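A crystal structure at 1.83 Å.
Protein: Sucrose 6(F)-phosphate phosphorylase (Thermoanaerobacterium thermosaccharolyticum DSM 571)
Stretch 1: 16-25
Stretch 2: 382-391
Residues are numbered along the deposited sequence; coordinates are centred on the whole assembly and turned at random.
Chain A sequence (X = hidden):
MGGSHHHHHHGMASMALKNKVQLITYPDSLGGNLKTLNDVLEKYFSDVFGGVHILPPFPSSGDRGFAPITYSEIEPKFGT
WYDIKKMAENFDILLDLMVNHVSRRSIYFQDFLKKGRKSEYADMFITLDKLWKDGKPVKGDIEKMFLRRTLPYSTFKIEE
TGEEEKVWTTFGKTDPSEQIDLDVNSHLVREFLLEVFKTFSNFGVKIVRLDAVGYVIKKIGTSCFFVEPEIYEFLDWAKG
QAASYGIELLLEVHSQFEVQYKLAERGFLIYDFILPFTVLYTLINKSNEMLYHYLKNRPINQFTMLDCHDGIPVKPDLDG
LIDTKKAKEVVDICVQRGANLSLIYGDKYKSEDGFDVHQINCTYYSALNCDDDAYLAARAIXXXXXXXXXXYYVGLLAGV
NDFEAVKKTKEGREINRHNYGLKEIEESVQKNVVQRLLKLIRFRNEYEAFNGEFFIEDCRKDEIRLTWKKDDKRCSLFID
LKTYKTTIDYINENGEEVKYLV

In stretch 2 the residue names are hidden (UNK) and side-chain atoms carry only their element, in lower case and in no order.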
# COMPACT_ATOMS: atom_id res chain seq x y z
N ALA A 16 6.63 -9.55 -16.49
CA ALA A 16 5.99 -10.84 -16.21
C ALA A 16 6.15 -11.11 -14.71
O ALA A 16 7.08 -11.79 -14.29
CB ALA A 16 6.60 -11.96 -17.05
N LEU A 17 5.20 -10.64 -13.93
CA LEU A 17 5.27 -10.80 -12.48
C LEU A 17 4.65 -12.13 -12.09
O LEU A 17 3.77 -12.65 -12.78
CB LEU A 17 4.55 -9.66 -11.77
CG LEU A 17 5.19 -8.28 -11.97
CD1 LEU A 17 4.24 -7.21 -11.50
CD2 LEU A 17 6.53 -8.19 -11.25
N LYS A 18 5.17 -12.70 -11.00
CA LYS A 18 4.61 -13.94 -10.48
C LYS A 18 3.17 -13.69 -10.03
O LYS A 18 2.91 -12.76 -9.26
CB LYS A 18 5.44 -14.42 -9.30
CG LYS A 18 5.13 -15.83 -8.82
CD LYS A 18 5.69 -16.10 -7.42
CE LYS A 18 7.21 -16.07 -7.36
NZ LYS A 18 7.69 -16.55 -6.02
N ASN A 19 2.26 -14.52 -10.51
CA ASN A 19 0.83 -14.32 -10.24
C ASN A 19 0.38 -15.16 -9.04
O ASN A 19 -0.52 -16.00 -9.14
CB ASN A 19 0.01 -14.66 -11.48
CG ASN A 19 -1.46 -14.33 -11.31
OD1 ASN A 19 -1.82 -13.44 -10.52
ND2 ASN A 19 -2.32 -15.05 -12.01
N LYS A 20 0.98 -14.89 -7.89
CA LYS A 20 0.65 -15.60 -6.67
C LYS A 20 0.33 -14.60 -5.57
O LYS A 20 0.76 -13.45 -5.60
CB LYS A 20 1.78 -16.54 -6.24
CG LYS A 20 2.05 -17.64 -7.26
CD LYS A 20 2.72 -18.85 -6.66
CE LYS A 20 3.04 -19.89 -7.73
NZ LYS A 20 1.91 -20.08 -8.70
N VAL A 21 -0.45 -15.07 -4.59
CA VAL A 21 -0.83 -14.20 -3.49
C VAL A 21 0.40 -13.77 -2.70
O VAL A 21 1.33 -14.56 -2.46
CB VAL A 21 -1.85 -14.94 -2.59
CG1 VAL A 21 -2.22 -14.09 -1.40
CG2 VAL A 21 -3.09 -15.33 -3.39
N GLN A 22 0.41 -12.50 -2.29
CA GLN A 22 1.51 -11.95 -1.51
C GLN A 22 1.03 -11.52 -0.13
O GLN A 22 -0.14 -11.16 0.05
CB GLN A 22 2.11 -10.74 -2.21
CG GLN A 22 2.61 -11.05 -3.62
CD GLN A 22 3.24 -9.85 -4.28
OE1 GLN A 22 2.92 -8.71 -3.95
NE2 GLN A 22 4.15 -10.10 -5.22
N LEU A 23 1.94 -11.53 0.82
CA LEU A 23 1.68 -11.09 2.19
C LEU A 23 2.18 -9.66 2.38
O LEU A 23 3.25 -9.30 1.86
CB LEU A 23 2.38 -12.02 3.19
CG LEU A 23 2.40 -11.60 4.67
CD1 LEU A 23 1.02 -11.76 5.27
CD2 LEU A 23 3.43 -12.41 5.45
N ILE A 24 1.41 -8.85 3.10
CA ILE A 24 1.86 -7.55 3.59
C ILE A 24 2.00 -7.66 5.10
O ILE A 24 1.03 -7.99 5.78
CB ILE A 24 0.90 -6.41 3.25
CG1 ILE A 24 0.59 -6.33 1.76
CG2 ILE A 24 1.46 -5.08 3.75
CD1 ILE A 24 -0.68 -5.55 1.46
N THR A 25 3.18 -7.34 5.63
CA THR A 25 3.39 -7.42 7.08
C THR A 25 4.41 -6.39 7.52
O THR A 25 5.30 -6.01 6.75
CB THR A 25 3.85 -8.82 7.50
OG1 THR A 25 3.92 -8.91 8.94
CG2 THR A 25 5.24 -9.12 6.93
N UNK A 382 -11.69 -10.71 -4.58
CA UNK A 382 -10.35 -10.14 -4.77
C UNK A 382 -9.49 -11.06 -5.63
O UNK A 382 -8.84 -10.61 -6.58
c UNK A 382 -8.34 -9.20 -3.54
c UNK A 382 -7.40 -9.44 -2.38
n UNK A 382 -6.14 -9.10 -2.57
c UNK A 382 -9.68 -9.91 -3.41
o UNK A 382 -7.81 -9.91 -1.32
N UNK A 383 -9.46 -12.35 -5.30
CA UNK A 383 -8.56 -13.28 -5.98
C UNK A 383 -9.01 -13.56 -7.41
O UNK A 383 -8.17 -13.91 -8.26
c UNK A 383 -6.63 -13.17 -2.18
c UNK A 383 -6.72 -14.22 -1.28
c UNK A 383 -7.93 -15.49 -2.91
c UNK A 383 -7.37 -15.38 -1.65
c UNK A 383 -8.46 -14.59 -5.20
c UNK A 383 -7.84 -14.45 -3.82
c UNK A 383 -7.19 -13.29 -3.44
N UNK A 384 -10.30 -13.41 -7.72
CA UNK A 384 -10.79 -13.57 -9.08
C UNK A 384 -10.67 -12.30 -9.91
O UNK A 384 -10.91 -12.34 -11.12
c UNK A 384 -12.38 -15.55 -9.06
c UNK A 384 -12.18 -17.65 -7.90
c UNK A 384 -12.82 -17.62 -10.21
c UNK A 384 -12.25 -14.06 -9.08
c UNK A 384 -12.55 -18.33 -9.06
c UNK A 384 -12.74 -16.24 -10.20
c UNK A 384 -12.10 -16.27 -7.91
N UNK A 385 -10.34 -11.18 -9.29
CA UNK A 385 -10.13 -9.91 -10.01
C UNK A 385 -8.74 -9.90 -10.62
O UNK A 385 -7.76 -10.22 -9.93
o UNK A 385 -11.63 -8.71 -8.54
c UNK A 385 -10.29 -8.73 -9.06
c UNK A 385 -10.03 -7.40 -9.80
N UNK A 386 -8.60 -9.54 -11.90
CA UNK A 386 -7.26 -9.47 -12.50
C UNK A 386 -6.35 -8.53 -11.71
O UNK A 386 -6.76 -7.44 -11.30
c UNK A 386 -7.53 -8.95 -13.91
c UNK A 386 -9.66 -9.29 -12.89
c UNK A 386 -8.92 -9.39 -14.22
N UNK A 387 -5.12 -8.97 -11.52
CA UNK A 387 -4.14 -8.25 -10.73
C UNK A 387 -3.43 -9.19 -9.76
O UNK A 387 -3.83 -10.31 -9.53
N UNK A 388 -2.35 -8.65 -9.19
CA UNK A 388 -1.55 -9.42 -8.23
C UNK A 388 -2.19 -9.25 -6.87
O UNK A 388 -2.24 -8.13 -6.34
c UNK A 388 0.61 -10.43 -10.14
c UNK A 388 -0.09 -8.93 -8.21
c UNK A 388 0.71 -9.73 -7.18
c UNK A 388 0.52 -9.03 -9.61
N UNK A 389 -2.70 -10.33 -6.25
CA UNK A 389 -3.42 -10.19 -4.98
C UNK A 389 -2.49 -10.16 -3.77
O UNK A 389 -1.57 -10.98 -3.65
c UNK A 389 -3.74 -12.40 -5.94
c UNK A 389 -4.32 -11.43 -4.94
c UNK A 389 -2.64 -11.72 -6.72
N UNK A 390 -2.74 -9.20 -2.87
CA UNK A 390 -2.01 -9.05 -1.62
C UNK A 390 -2.96 -9.22 -0.46
O UNK A 390 -4.10 -8.73 -0.50
c UNK A 390 -0.39 -7.39 -2.65
c UNK A 390 0.46 -6.18 -2.37
c UNK A 390 -1.36 -7.67 -1.53
o UNK A 390 -0.05 -5.15 -1.93
n UNK A 390 1.75 -6.28 -2.64
N UNK A 391 -2.50 -9.92 0.58
CA UNK A 391 -3.26 -10.14 1.81
C UNK A 391 -2.48 -9.52 2.96
O UNK A 391 -1.32 -9.89 3.21
c UNK A 391 -3.53 -11.63 2.07
c UNK A 391 -4.20 -11.83 3.43
c UNK A 391 -4.40 -12.21 0.96

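Position 382 carries three side-chain carbons in a row, the third bearing one oxygen and one nitrogen. It does not touch stretch 1; its nitrogen lies 2.9 Å from the backbone O of position 390, a donor-to-carbonyl distance that fits the amide of Gln382. At 383 a single carbon leads to a six-carbon ring with no heteroatom, and CG2 of Val21 lies over one ring face, 4.3 Å from the nearest ring carbon. This is Phe383. Position 384 has the same composition, one carbon and an all-carbon ring of six, but is out of reach of stretch 1; it is Phe384.

At 385 one carbon carries an oxygen and a carbon, the branched hydroxyl side chain of Thr385, again without a contact. The three carbons of 386 close a ring onto the backbone N, which identifies Pro386; its CA-to-CB bond points away from stretch 1 and it makes no contact there. Position 387 has no side-chain atoms, and its phi/psi of 133/168 would jam a CB against the preceding carbonyl O; it is Gly387.

Four carbons at 388 fork at the first, with one arm two carbons long. The end of that arm lies 3.4 Å from O of Lys18 and 4.3 Å from CB of Leu17, while the short arm comes within 3.9 Å of CD of Gln22. The residue is Ile388. Position 389 again closes three carbons onto its own N, and the ring packs 3.9 Å from CG2 of Val21: Pro389. Position 390 has three carbons ending in one oxygen and one nitrogen. The nitrogen stands 3.0 Å from OE1 of Gln22, as the donor of a nearly linear hydrogen bond, and the oxygen is 3.5 Å from CD1 of Ile24; an amide of this length is Gln390. At 391 one carbon carries two others, one of them 3.7 Å from CG1 of Val21, giving Val391.

The contact is a short parallel strand pairing. Gln22 N donates to Pro389 O (2.8 Å), Val391 N to Gln22 O (2.7 Å) and Ile24 N to Val391 O (2.9 Å), so Gln22 uses both its backbone groups on stretch 2. The paired Gln22 and Gln390 share one sheet face, where their side-chain amides add a further bond between the strands, although OE1 of Gln390 is left buried without a partner. Pro389 has no N-H to donate and enters the ladder through its carbonyl alone. Beside this ladder, Val21 packs against Phe383, Pro389 and Val391, and Ile388 covers the loop leading into the first strand.

Stretch 2 382-391: QFFTPGIPQV
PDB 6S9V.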